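Local atomic coordinates of elastinolytic metalloprotease (Pseudoalteromonas sp. CF6-2, PDB entry 6IK4), a protein that probably cleaves peptide bonds as a zinc-dependent M23-family metalloendopeptidase, named for its action on elastin, this chain being its C-terminal catalytic part. Residues 30-35 / 120-125; 76-81 / 108-113; 19-24 / 147-152. One frame throughout, in Å; residues are numbered along the deposited sequence.

Interaction 1 of 3, residues 30-35 / 120-125; sequences YSSLDF and HFTLLQ. With ZN (zinc ion), chain B.
Ser31 opens the contact by giving its carbonyl O to the amide of Leu123, while its OG lies against the CG2 methyl of Thr122 at 3.6 Å and hydrogen-bonds to Gln129. Together with Ser32 it forms a classic beta bulge opposite His21. Next comes Ser32, a non-hydrogen-bonded partner of Thr122: its OG stands beside its own backbone N (chi1 -56°), which puts it in a hydrogen bond of 2.8 Å with Thr122 OG1, either oxygen being a possible donor, and its CB rests 3.4 Å from His120 CE1. A small hydroxyl suits this place, pairing with the threonine close beside the metal-binding ring. Leu33 faces Phe121 in the hydrogen-bonded pair, and its N and O exchange bonds with Phe121 O and N, each 2.8 Å long. Asp34 returns to the face of Ser32. Its OD1 binds the zinc ion at 2.0 Å, and His120 ND1 does so at the same length, the carboxylate and imidazole planes being turned 51° apart; His21 is a further ligand. The antiparallel pairing thus sets two ligands side by side, the His-Asp-His site of M23 peptidases, while the bond from His120 NE2 to Asn23 probably fixes the rotation of the imidazole. Phe35 ends the segment, its ring bringing CE2 to 3.7 Å from Phe121 CD2, the rings meeting obliquely with planes at 41°; such apolar rings fit this buried place. Strand 32-36 lies between 14-17 and 119-125, and the latter continues the sheet to strand 73-81, with Phe121 packed on Tyr77 and Phe35 on Trp9 and Trp15.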
ATOM      1  N   TYR A  30       7.991   9.507  -5.175  1.00 13.91           N
ATOM      2  CA  TYR A  30       7.986   8.180  -4.545  1.00 15.17           C
ATOM      3  C   TYR A  30       6.699   8.067  -3.740  1.00 13.15           C
ATOM      4  O   TYR A  30       6.648   8.383  -2.549  1.00 15.03           O
ATOM      5  CB  TYR A  30       9.216   7.964  -3.681  1.00 13.83           C
ATOM      6  CG  TYR A  30      10.501   8.143  -4.460  1.00 17.39           C
ATOM      7  CD1 TYR A  30      10.537   7.930  -5.837  1.00 13.09           C
ATOM      8  CD2 TYR A  30      11.667   8.551  -3.823  1.00 23.84           C
ATOM      9  CE1 TYR A  30      11.721   8.115  -6.560  1.00 17.35           C
ATOM     10  CE2 TYR A  30      12.844   8.734  -4.528  1.00 20.37           C
ATOM     11  CZ  TYR A  30      12.863   8.518  -5.894  1.00 23.12           C
ATOM     12  OH  TYR A  30      14.043   8.719  -6.575  1.00 24.87           O
ATOM     13  N   SER A  31       5.663   7.585  -4.412  1.00 11.71           N
ATOM     14  CA  SER A  31       4.289   7.578  -3.926  1.00 11.82           C
ATOM     15  C   SER A  31       3.833   6.234  -3.378  1.00 10.05           C
ATOM     16  O   SER A  31       2.728   6.152  -2.830  1.00  9.12           O
ATOM     17  CB  SER A  31       3.357   7.941  -5.071  1.00 13.40           C
ATOM     18  OG  SER A  31       3.423   6.923  -6.051  1.00 13.87           O
ATOM     19  N   SER A  32       4.619   5.177  -3.556  1.00  9.04           N
ATOM     20  CA  SER A  32       4.121   3.822  -3.405  1.00 10.69           C
ATOM     21  C   SER A  32       5.037   2.984  -2.518  1.00 11.86           C
ATOM     22  O   SER A  32       6.241   3.235  -2.421  1.00 11.78           O
ATOM     23  CB  SER A  32       3.982   3.141  -4.778  1.00 10.48           C
ATOM     24  OG  SER A  32       3.151   3.897  -5.651  1.00 10.15           O
ATOM     25  N   LEU A  33       4.441   1.968  -1.891  1.00 11.07           N
ATOM     26  CA  LEU A  33       5.140   0.973  -1.085  1.00 10.06           C
ATOM     27  C   LEU A  33       4.597  -0.396  -1.446  1.00 11.19           C
ATOM     28  O   LEU A  33       3.405  -0.537  -1.727  1.00 11.37           O
ATOM     29  CB  LEU A  33       4.937   1.224   0.422  1.00 10.56           C
ATOM     30  CG  LEU A  33       5.521   2.525   0.970  1.00 15.46           C
ATOM     31  CD1 LEU A  33       4.841   2.894   2.289  1.00  9.07           C
ATOM     32  CD2 LEU A  33       7.038   2.392   1.166  1.00 13.52           C
ATOM     33  N   ASP A  34       5.467  -1.408  -1.443  1.00 11.19           N
ATOM     34  CA  ASP A  34       5.042  -2.792  -1.620  1.00 10.04           C
ATOM     35  C   ASP A  34       5.009  -3.473  -0.252  1.00  9.23           C
ATOM     36  O   ASP A  34       6.033  -3.537   0.433  1.00 10.91           O
ATOM     37  CB  ASP A  34       5.979  -3.532  -2.579  1.00 10.11           C
ATOM     38  CG  ASP A  34       5.945  -2.946  -3.977  1.00 14.16           C
ATOM     39  OD1 ASP A  34       4.934  -2.314  -4.319  1.00  9.75           O
ATOM     40  OD2 ASP A  34       6.917  -3.123  -4.737  1.00 15.30           O
ATOM     41  N   PHE A  35       3.826  -3.947   0.154  1.00  9.69           N
ATOM     42  CA  PHE A  35       3.619  -4.607   1.442  1.00 10.64           C
ATOM     43  C   PHE A  35       3.368  -6.098   1.245  1.00 11.77           C
ATOM     44  O   PHE A  35       2.628  -6.488   0.337  1.00  9.77           O
ATOM     45  CB  PHE A  35       2.397  -4.053   2.184  1.00  9.88           C
ATOM     46  CG  PHE A  35       2.505  -2.616   2.604  1.00  8.55           C
ATOM     47  CD1 PHE A  35       3.646  -2.130   3.220  1.00  9.04           C
ATOM     48  CD2 PHE A  35       1.442  -1.759   2.398  1.00 12.77           C
ATOM     49  CE1 PHE A  35       3.723  -0.817   3.631  1.00 12.32           C
ATOM     50  CE2 PHE A  35       1.508  -0.437   2.789  1.00 15.03           C
ATOM     51  CZ  PHE A  35       2.645   0.040   3.412  1.00 10.48           C
ATOM     52  N   HIS A 120       0.789  -3.470  -4.066  1.00  9.21           N
ATOM     53  CA  HIS A 120       1.417  -2.212  -4.440  1.00 11.64           C
ATOM     54  C   HIS A 120       0.481  -1.110  -3.963  1.00 11.28           C
ATOM     55  O   HIS A 120      -0.615  -0.954  -4.502  1.00 11.70           O
ATOM     56  CB  HIS A 120       1.631  -2.181  -5.958  1.00 11.10           C
ATOM     57  CG  HIS A 120       2.059  -0.854  -6.513  1.00 11.29           C
ATOM     58  ND1 HIS A 120       3.373  -0.441  -6.528  1.00 10.94           N
ATOM     59  CD2 HIS A 120       1.352   0.118  -7.138  1.00 12.94           C
ATOM     60  CE1 HIS A 120       3.455   0.740  -7.118  1.00 17.27           C
ATOM     61  NE2 HIS A 120       2.242   1.103  -7.496  1.00 12.28           N
ATOM     62  N   PHE A 121       0.906  -0.372  -2.944  1.00  9.89           N
ATOM     63  CA  PHE A 121       0.083   0.610  -2.234  1.00  8.80           C
ATOM     64  C   PHE A 121       0.533   2.021  -2.606  1.00 10.97           C
ATOM     65  O   PHE A 121       1.713   2.340  -2.462  1.00 13.16           O
ATOM     66  CB  PHE A 121       0.229   0.357  -0.730  1.00 10.30           C
ATOM     67  CG  PHE A 121      -0.440   1.371   0.162  1.00 14.60           C
ATOM     68  CD1 PHE A 121      -1.777   1.243   0.505  1.00 15.55           C
ATOM     69  CD2 PHE A 121       0.301   2.399   0.730  1.00 10.57           C
ATOM     70  CE1 PHE A 121      -2.384   2.160   1.364  1.00 15.88           C
ATOM     71  CE2 PHE A 121      -0.299   3.321   1.582  1.00 13.06           C
ATOM     72  CZ  PHE A 121      -1.638   3.195   1.900  1.00 14.45           C
ATOM     73  N   THR A 122      -0.402   2.878  -3.043  1.00 10.90           N
ATOM     74  CA  THR A 122      -0.060   4.191  -3.593  1.00 11.61           C
ATOM     75  C   THR A 122      -0.914   5.279  -2.955  1.00  9.85           C
ATOM     76  O   THR A 122      -2.124   5.101  -2.799  1.00 11.79           O
ATOM     77  CB  THR A 122      -0.271   4.234  -5.126  1.00 12.32           C
ATOM     78  OG1 THR A 122       0.480   3.186  -5.753  1.00 13.47           O
ATOM     79  CG2 THR A 122       0.107   5.631  -5.737  1.00 11.75           C
ATOM     80  N   LEU A 123      -0.284   6.409  -2.616  1.00  8.38           N
ATOM     81  CA  LEU A 123      -0.983   7.595  -2.118  1.00 10.10           C
ATOM     82  C   LEU A 123      -1.216   8.582  -3.258  1.00 10.59           C
ATOM     83  O   LEU A 123      -0.287   8.900  -4.015  1.00 11.19           O
ATOM     84  CB  LEU A 123      -0.184   8.282  -1.006  1.00 10.27           C
ATOM     85  CG  LEU A 123      -0.823   9.548  -0.408  1.00 10.09           C
ATOM     86  CD1 LEU A 123      -2.115   9.202   0.352  1.00  9.84           C
ATOM     87  CD2 LEU A 123       0.156  10.302   0.512  1.00 12.92           C
ATOM     88  N   LEU A 124      -2.440   9.100  -3.350  1.00 10.49           N
ATOM     89  CA  LEU A 124      -2.797  10.048  -4.383  1.00 10.76           C
ATOM     90  C   LEU A 124      -3.481  11.248  -3.745  1.00 10.33           C
ATOM     91  O   LEU A 124      -4.025  11.161  -2.642  1.00 12.07           O
ATOM     92  CB  LEU A 124      -3.736   9.423  -5.429  1.00 10.23           C
ATOM     93  CG  LEU A 124      -3.240   8.177  -6.160  1.00 13.35           C
ATOM     94  CD1 LEU A 124      -3.781   6.945  -5.493  1.00 18.25           C
ATOM     95  CD2 LEU A 124      -3.664   8.225  -7.621  1.00 18.92           C
ATOM     96  N   GLN A 125      -3.437  12.370  -4.454  1.00 12.13           N
ATOM     97  CA  GLN A 125      -4.282  13.512  -4.128  1.00 12.31           C
ATOM     98  C   GLN A 125      -4.855  14.044  -5.432  1.00 10.90           C
ATOM     99  O   GLN A 125      -4.138  14.139  -6.429  1.00 15.01           O
ATOM    100  CB  GLN A 125      -3.515  14.631  -3.393  1.00 12.03           C
ATOM    101  CG  GLN A 125      -4.510  15.679  -2.797  1.00 14.41           C
ATOM    102  CD  GLN A 125      -3.863  16.966  -2.329  1.00 28.44           C
ATOM    103  OE1 GLN A 125      -2.642  17.077  -2.264  1.00 23.68           O
ATOM    104  NE2 GLN A 125      -4.691  17.957  -2.004  1.00 23.96           N
TER
HETATM  105 ZN    ZN B 201       5.169  -1.303  -6.060  1.00 14.95          ZN

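Interaction 2 of 3, residues 76-81 / 108-113; sequences NYYHMS and LCEGGQ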
ATOM      1  N   ASN A  76      -4.447   3.715  -3.365  1.00  9.49           N
ATOM      2  CA  ASN A  76      -4.676   2.769  -4.443  1.00 10.24           C
ATOM      3  C   ASN A  76      -3.988   1.463  -4.084  1.00 10.78           C
ATOM      4  O   ASN A  76      -2.918   1.474  -3.470  1.00 13.29           O
ATOM      5  CB  ASN A  76      -4.145   3.328  -5.762  1.00 10.43           C
ATOM      6  CG  ASN A  76      -4.780   2.674  -6.969  1.00 18.02           C
ATOM      7  OD1 ASN A  76      -5.808   3.136  -7.464  1.00 17.42           O
ATOM      8  ND2 ASN A  76      -4.177   1.580  -7.446  1.00 12.53           N
ATOM      9  N   TYR A  77      -4.629   0.342  -4.437  1.00 11.03           N
ATOM     10  CA  TYR A  77      -4.186  -1.002  -4.076  1.00  9.93           C
ATOM     11  C   TYR A  77      -4.124  -1.822  -5.355  1.00 10.93           C
ATOM     12  O   TYR A  77      -5.169  -2.111  -5.943  1.00 11.10           O
ATOM     13  CB  TYR A  77      -5.150  -1.656  -3.072  1.00 12.05           C
ATOM     14  CG  TYR A  77      -5.411  -0.799  -1.846  1.00 12.10           C
ATOM     15  CD1 TYR A  77      -6.273   0.306  -1.908  1.00 12.07           C
ATOM     16  CD2 TYR A  77      -4.789  -1.079  -0.635  1.00 15.20           C
ATOM     17  CE1 TYR A  77      -6.495   1.109  -0.791  1.00 13.08           C
ATOM     18  CE2 TYR A  77      -5.011  -0.287   0.486  1.00 12.97           C
ATOM     19  CZ  TYR A  77      -5.849   0.811   0.402  1.00 14.79           C
ATOM     20  OH  TYR A  77      -6.062   1.606   1.520  1.00 15.64           O
ATOM     21  N   TYR A  78      -2.921  -2.235  -5.758  1.00 12.51           N
ATOM     22  CA  TYR A  78      -2.721  -2.956  -7.007  1.00 13.33           C
ATOM     23  C   TYR A  78      -2.092  -4.324  -6.722  1.00 13.21           C
ATOM     24  O   TYR A  78      -1.521  -4.554  -5.650  1.00 12.98           O
ATOM     25  CB  TYR A  78      -1.858  -2.129  -7.993  1.00 11.31           C
ATOM     26  CG  TYR A  78      -1.759  -2.755  -9.369  1.00 14.74           C
ATOM     27  CD1 TYR A  78      -2.886  -2.893 -10.172  1.00 15.82           C
ATOM     28  CD2 TYR A  78      -0.551  -3.242  -9.852  1.00 16.77           C
ATOM     29  CE1 TYR A  78      -2.809  -3.490 -11.435  1.00 16.51           C
ATOM     30  CE2 TYR A  78      -0.465  -3.834 -11.110  1.00 20.92           C
ATOM     31  CZ  TYR A  78      -1.600  -3.959 -11.891  1.00 19.05           C
ATOM     32  OH  TYR A  78      -1.515  -4.556 -13.144  1.00 18.59           O
ATOM     33  N   HIS A  79      -2.254  -5.244  -7.688  1.00 12.85           N
ATOM     34  CA  HIS A  79      -1.931  -6.677  -7.549  1.00 13.75           C
ATOM     35  C   HIS A  79      -2.948  -7.414  -6.674  1.00 14.96           C
ATOM     36  O   HIS A  79      -2.582  -8.321  -5.926  1.00 14.99           O
ATOM     37  CB  HIS A  79      -0.519  -6.926  -6.998  1.00 12.82           C
ATOM     38  CG  HIS A  79       0.577  -6.231  -7.740  1.00 16.51           C
ATOM     39  ND1 HIS A  79       0.744  -6.338  -9.104  1.00 17.07           N
ATOM     40  CD2 HIS A  79       1.598  -5.460  -7.292  1.00 15.85           C
ATOM     41  CE1 HIS A  79       1.812  -5.645  -9.467  1.00 20.52           C
ATOM     42  NE2 HIS A  79       2.346  -5.100  -8.388  1.00 18.14           N
ATOM     43  N   MET A  80      -4.230  -7.061  -6.791  1.00 14.12           N
ATOM     44  CA  MET A  80      -5.268  -7.567  -5.903  1.00 11.26           C
ATOM     45  C   MET A  80      -6.031  -8.734  -6.527  1.00 11.79           C
ATOM     46  O   MET A  80      -5.981  -8.977  -7.737  1.00 14.19           O
ATOM     47  CB  MET A  80      -6.265  -6.449  -5.547  1.00 12.86           C
ATOM     48  CG  MET A  80      -5.647  -5.235  -4.850  1.00 16.46           C
ATOM     49  SD  MET A  80      -5.027  -5.702  -3.224  1.00 16.74           S
ATOM     50  CE  MET A  80      -6.535  -6.042  -2.321  1.00 16.70           C
ATOM     51  N   SER A  81      -6.781  -9.433  -5.673  1.00 13.07           N
ATOM     52  CA  SER A  81      -7.737 -10.446  -6.105  1.00 16.03           C
ATOM     53  C   SER A  81      -8.913 -10.451  -5.134  1.00 15.99           C
ATOM     54  O   SER A  81      -8.875  -9.817  -4.073  1.00 14.34           O
ATOM     55  CB  SER A  81      -7.088 -11.832  -6.182  1.00 17.29           C
ATOM     56  OG  SER A  81      -6.850 -12.351  -4.883  1.00 17.83           O
ATOM     57  N   LEU A 108      -0.957  -9.311 -12.186  1.00 17.61           N
ATOM     58  CA  LEU A 108      -0.563  -8.410 -13.258  1.00 18.78           C
ATOM     59  C   LEU A 108      -1.682  -8.240 -14.283  1.00 23.57           C
ATOM     60  O   LEU A 108      -1.431  -8.106 -15.479  1.00 22.92           O
ATOM     61  CB  LEU A 108       0.720  -8.908 -13.917  1.00 22.54           C
ATOM     62  CG  LEU A 108       1.889  -9.018 -12.932  1.00 20.62           C
ATOM     63  CD1 LEU A 108       3.148  -9.493 -13.631  1.00 23.84           C
ATOM     64  CD2 LEU A 108       2.131  -7.677 -12.247  1.00 23.38           C
ATOM     65  N   CYS A 109      -2.935  -8.224 -13.820  1.00 26.72           N
ATOM     66  CA  CYS A 109      -4.061  -8.161 -14.744  1.00 23.43           C
ATOM     67  C   CYS A 109      -4.093  -6.863 -15.545  1.00 24.27           C
ATOM     68  O   CYS A 109      -4.747  -6.814 -16.591  1.00 34.95           O
ATOM     69  CB  CYS A 109      -5.379  -8.375 -13.980  1.00 26.82           C
ATOM     70  SG  CYS A 109      -6.189  -6.896 -13.291  1.00 43.83           S
ATOM     71  N   GLU A 110      -3.408  -5.809 -15.093  1.00 22.41           N
ATOM     72  CA  GLU A 110      -3.281  -4.580 -15.873  1.00 26.33           C
ATOM     73  C   GLU A 110      -1.833  -4.293 -16.255  1.00 22.26           C
ATOM     74  O   GLU A 110      -1.497  -3.153 -16.585  1.00 25.55           O
ATOM     75  CB  GLU A 110      -3.857  -3.377 -15.122  1.00 22.18           C
ATOM     76  CG  GLU A 110      -5.360  -3.369 -14.989  1.00 22.45           C
ATOM     77  CD  GLU A 110      -5.861  -2.036 -14.451  1.00 32.23           C
ATOM     78  OE1 GLU A 110      -5.590  -0.996 -15.085  1.00 39.53           O
ATOM     79  OE2 GLU A 110      -6.508  -2.026 -13.385  1.00 26.98           O
ATOM     80  N   GLY A 111      -0.970  -5.291 -16.217  1.00 22.69           N
ATOM     81  CA  GLY A 111       0.423  -5.080 -16.554  1.00 23.69           C
ATOM     82  C   GLY A 111       1.276  -4.905 -15.317  1.00 32.15           C
ATOM     83  O   GLY A 111       0.827  -5.053 -14.176  1.00 25.21           O
ATOM     84  N   GLY A 112       2.538  -4.580 -15.562  1.00 31.95           N
ATOM     85  CA  GLY A 112       3.512  -4.402 -14.506  1.00 28.13           C
ATOM     86  C   GLY A 112       4.426  -5.607 -14.369  1.00 26.10           C
ATOM     87  O   GLY A 112       4.442  -6.527 -15.190  1.00 29.66           O
ATOM     88  N   GLN A 113       5.206  -5.589 -13.298  1.00 32.87           N
ATOM     89  CA  GLN A 113       6.090  -6.699 -12.980  1.00 31.32           C
ATOM     90  C   GLN A 113       5.993  -7.014 -11.497  1.00 22.31           C
ATOM     91  O   GLN A 113       5.657  -6.145 -10.685  1.00 25.33           O
ATOM     92  CB  GLN A 113       7.548  -6.396 -13.356  1.00 41.50           C
ATOM     93  CG  GLN A 113       7.983  -4.960 -13.102  1.00 46.21           C
ATOM     94  CD  GLN A 113       9.444  -4.723 -13.465  1.00 60.86           C
ATOM     95  OE1 GLN A 113      10.301  -4.617 -12.585  1.00 61.10           O
ATOM     96  NE2 GLN A 113       9.736  -4.652 -14.762  1.00 53.56           N
TER
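Tyr78, on strand 73-81, reaches across to Glu110 and Gly111 in the turn that starts at Leu108. From CB the ring extends with CG anti to the backbone N (chi1 -173°), and CD2 lies 3.3 Å above the plane of the neighbouring His79 ring, toward its rim. Farther out, CE1 passes 3.8 Å from Glu110 CB, and on the other edge CE2 comes within 3.5 Å of Gly111 O. The tip has two bonds: OH donates to Gly111 O at 2.6 Å, this oxygen lying near the ring plane, and accepts from Glu110 N at 3.0 Å through a rather bent bond of 133°. A tyrosine suits the place because its rigid ring spans the distance and its hydroxyl both gives and takes. The type I turn from Leu108 to Gly111, closed by Gly111 N to Leu108 O, follows helix 104-107 and is tied to Cys63 by the disulfide of Cys109. Gly111 and Gly112 adopt backbone angles that a side chain would resist. Alongside, Leu108 CD2 packs 3.5 Å from His79 CE1. His79, predicted to be an active-site proton donor or acceptor, directs ND1 to Ala107 O; NE2 is hydrogen-bonded to a glycerol, probably from the crystallisation liquor, and the side chain lies about 5 Å from the zinc ion at its nearest atom.

Interaction 3 of 3, residues 19-24 / 147-152; sequences GAHSNT and SNYDSN. With ZN (zinc ion), chain B.
His21 and Tyr149 form an offset stack, their ring centroids 4.0 Å apart and planes at 20°. Tyr149 CE1 sits over the centre of the imidazole, and His21 CB adds a CH-pi contact over the phenol face. With CG between its backbone N and carbonyl carbon, a chi1 of 51° swings the imidazole back over its own segment, bringing His21 ND1 in line to donate to Gly19 O, in the ring plane, at 2.9 Å. That bond leaves NE2 to bind the zinc ion at 2.1 Å and probably fixes the ring's rotation. A flat aromatic ring suits position 149 because it covers one face of the zinc-binding imidazole; its OH is hydrogen-bonded to a glycerol, probably from the crystallisation liquor.

Direct hydrogen bonds join the loops at two points. Ser22 N meets Asn148 OD1 almost straight on, at 2.8 Å and 171°, and Tyr149 N reaches Ala20 O at 2.9 Å from above the carbonyl plane. Because Asn148 ND2 also binds Gly27 O, an alanine here would probably leave Ser22 N and that carbonyl without their mates. Two waters add bridges, one from Gly19 N to Tyr149 O, the other from Ala20 O to Asp150 O. Gly19 fits against Asp150 O, where a CB would clash.

The type II turn 147-150, between strands 140-143 and 157-160 of the smaller sheet, thus packs on the loop joining strands 14-17 and 32-36 of the large one.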
ATOM      1  N   GLY A  19      11.107  -0.346  -0.072  1.00 13.81           N
ATOM      2  CA  GLY A  19      11.342   1.080  -0.152  1.00 10.67           C
ATOM      3  C   GLY A  19      10.309   1.807  -0.995  1.00 11.78           C
ATOM      4  O   GLY A  19       9.615   1.228  -1.836  1.00 13.78           O
ATOM      5  N   ALA A  20      10.240   3.122  -0.781  1.00 13.21           N
ATOM      6  CA  ALA A  20       9.300   3.948  -1.527  1.00  8.87           C
ATOM      7  C   ALA A  20       9.699   4.031  -2.995  1.00 12.98           C
ATOM      8  O   ALA A  20      10.887   4.079  -3.335  1.00 15.13           O
ATOM      9  CB  ALA A  20       9.223   5.350  -0.911  1.00 11.12           C
ATOM     10  N   HIS A  21       8.692   4.024  -3.869  1.00 12.31           N
ATOM     11  CA  HIS A  21       8.913   4.098  -5.305  1.00 13.51           C
ATOM     12  C   HIS A  21       7.723   4.780  -5.954  1.00 13.60           C
ATOM     13  O   HIS A  21       6.658   4.929  -5.350  1.00 11.16           O
ATOM     14  CB  HIS A  21       9.150   2.705  -5.926  1.00 12.71           C
ATOM     15  CG  HIS A  21       8.114   1.681  -5.553  1.00 11.32           C
ATOM     16  ND1 HIS A  21       8.057   1.106  -4.299  1.00 11.31           N
ATOM     17  CD2 HIS A  21       7.109   1.119  -6.269  1.00 14.00           C
ATOM     18  CE1 HIS A  21       7.063   0.236  -4.260  1.00 12.24           C
ATOM     19  NE2 HIS A  21       6.470   0.226  -5.442  1.00 12.78           N
ATOM     20  N   SER A  22       7.919   5.215  -7.198  1.00 13.06           N
ATOM     21  CA  SER A  22       6.802   5.750  -7.953  1.00 13.16           C
ATOM     22  C   SER A  22       5.856   4.622  -8.349  1.00 14.87           C
ATOM     23  O   SER A  22       6.173   3.430  -8.231  1.00 14.26           O
ATOM     24  CB  SER A  22       7.288   6.490  -9.202  1.00 15.80           C
ATOM     25  OG  SER A  22       7.486   5.566 -10.263  1.00 20.96           O
ATOM     26  N   ASN A  23       4.684   5.014  -8.858  1.00 13.07           N
ATOM     27  CA  ASN A  23       3.682   4.029  -9.233  1.00 16.18           C
ATOM     28  C   ASN A  23       4.224   3.044 -10.257  1.00 20.38           C
ATOM     29  O   ASN A  23       3.870   1.862 -10.220  1.00 24.17           O
ATOM     30  CB  ASN A  23       2.430   4.715  -9.776  1.00 21.26           C
ATOM     31  CG  ASN A  23       1.311   3.732 -10.047  1.00 27.74           C
ATOM     32  OD1 ASN A  23       1.005   2.880  -9.212  1.00 22.45           O
ATOM     33  ND2 ASN A  23       0.703   3.831 -11.226  1.00 27.99           N
ATOM     34  N   THR A  24       5.104   3.501 -11.155  1.00 22.39           N
ATOM     35  CA  THR A  24       5.692   2.619 -12.160  1.00 28.34           C
ATOM     36  C   THR A  24       7.016   2.017 -11.734  1.00 26.70           C
ATOM     37  O   THR A  24       7.458   1.044 -12.356  1.00 25.48           O
ATOM     38  CB  THR A  24       5.935   3.368 -13.472  1.00 27.96           C
ATOM     39  OG1 THR A  24       6.897   4.402 -13.245  1.00 25.64           O
ATOM     40  CG2 THR A  24       4.642   3.973 -13.995  1.00 26.26           C
ATOM     41  N   SER A 147      16.324   6.873  -4.361  1.00 18.35           N
ATOM     42  CA  SER A 147      16.023   6.308  -5.670  1.00 18.45           C
ATOM     43  C   SER A 147      14.814   5.401  -5.504  1.00 21.18           C
ATOM     44  O   SER A 147      14.438   5.048  -4.383  1.00 19.18           O
ATOM     45  CB  SER A 147      17.214   5.531  -6.236  1.00 21.94           C
ATOM     46  OG  SER A 147      17.537   4.454  -5.379  1.00 23.72           O
ATOM     47  N   ASN A 148      14.204   5.027  -6.629  1.00 16.21           N
ATOM     48  CA  ASN A 148      13.103   4.071  -6.575  1.00 19.25           C
ATOM     49  C   ASN A 148      13.531   2.785  -5.878  1.00 20.96           C
ATOM     50  O   ASN A 148      14.544   2.177  -6.236  1.00 16.48           O
ATOM     51  CB  ASN A 148      12.597   3.761  -7.974  1.00 17.55           C
ATOM     52  CG  ASN A 148      11.694   4.839  -8.498  1.00 24.67           C
ATOM     53  OD1 ASN A 148      10.485   4.821  -8.255  1.00 21.15           O
ATOM     54  ND2 ASN A 148      12.271   5.795  -9.222  1.00 19.35           N
ATOM     55  N   TYR A 149      12.752   2.390  -4.869  1.00 15.20           N
ATOM     56  CA  TYR A 149      12.894   1.160  -4.096  1.00 13.75           C
ATOM     57  C   TYR A 149      14.083   1.182  -3.149  1.00 17.06           C
ATOM     58  O   TYR A 149      14.415   0.142  -2.559  1.00 17.32           O
ATOM     59  CB  TYR A 149      13.010  -0.076  -4.993  1.00 14.70           C
ATOM     60  CG  TYR A 149      11.830  -0.335  -5.898  1.00 16.33           C
ATOM     61  CD1 TYR A 149      10.657  -0.908  -5.403  1.00 13.38           C
ATOM     62  CD2 TYR A 149      11.898  -0.038  -7.257  1.00 15.83           C
ATOM     63  CE1 TYR A 149       9.581  -1.168  -6.242  1.00 17.14           C
ATOM     64  CE2 TYR A 149      10.824  -0.289  -8.099  1.00 19.28           C
ATOM     65  CZ  TYR A 149       9.673  -0.853  -7.590  1.00 18.98           C
ATOM     66  OH  TYR A 149       8.614  -1.095  -8.438  1.00 17.45           O
ATOM     67  N   ASP A 150      14.744   2.326  -2.993  1.00 15.64           N
ATOM     68  CA  ASP A 150      15.892   2.423  -2.099  1.00 21.20           C
ATOM     69  C   ASP A 150      15.533   1.919  -0.706  1.00 23.61           C
ATOM     70  O   ASP A 150      14.604   2.427  -0.070  1.00 18.14           O
ATOM     71  CB  ASP A 150      16.362   3.880  -2.056  1.00 17.85           C
ATOM     72  CG  ASP A 150      17.604   4.086  -1.205  1.00 19.16           C
ATOM     73  OD1 ASP A 150      18.228   3.097  -0.767  1.00 23.22           O
ATOM     74  OD2 ASP A 150      17.961   5.265  -0.989  1.00 22.19           O
ATOM     75  N   SER A 151      16.252   0.893  -0.248  1.00 15.35           N
ATOM     76  CA  SER A 151      16.021   0.286   1.059  1.00 18.26           C
ATOM     77  C   SER A 151      17.145   0.554   2.057  1.00 18.59           C
ATOM     78  O   SER A 151      17.112   0.010   3.168  1.00 19.87           O
ATOM     79  CB  SER A 151      15.817  -1.229   0.907  1.00 21.09           C
ATOM     80  OG  SER A 151      17.040  -1.866   0.566  1.00 22.09           O
ATOM     81  N   ASN A 152      18.149   1.346   1.689  1.00 19.33           N
ATOM     82  CA  ASN A 152      19.171   1.766   2.646  1.00 13.91           C
ATOM     83  C   ASN A 152      18.492   2.444   3.827  1.00 15.02           C
ATOM     84  O   ASN A 152      17.779   3.437   3.654  1.00 19.59           O
ATOM     85  CB  ASN A 152      20.160   2.719   1.968  1.00 18.22           C
ATOM     86  CG  ASN A 152      21.322   3.111   2.866  1.00 23.86           C
ATOM     87  OD1 ASN A 152      21.207   3.140   4.091  1.00 32.39           O
ATOM     88  ND2 ASN A 152      22.461   3.411   2.251  1.00 30.21           N
TER
HETATM   89 ZN    ZN B 201       5.169  -1.303  -6.060  1.00 14.95          ZN
HETATM   90  O   HOH W   1      12.995  -2.030  -1.599  1.00 14.69           O
HETATM   91  O   HOH W   2      12.911   4.811  -0.992  1.00 17.75           O

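Interaction 1 is the buried core contact, a regular strand pairing near the centre of the chain, whereas interaction 2 lies at the surface and interaction 3 is partly buried. Interactions 1 and 2 share the large sheet, since strands 119-125 and 73-81 are neighbours in it; interaction 3 joins loops and brings the third protein ligand to the same zinc ion as interaction 1. Their chemistry follows: paired backbones and metal bonds in the first, a tyrosine hydroxyl gripping a turn in the second, a ring stack with bridging waters in the third. Interactions 2 and 3, centres about 17 Å apart, do not touch, and interaction 1 contacts both.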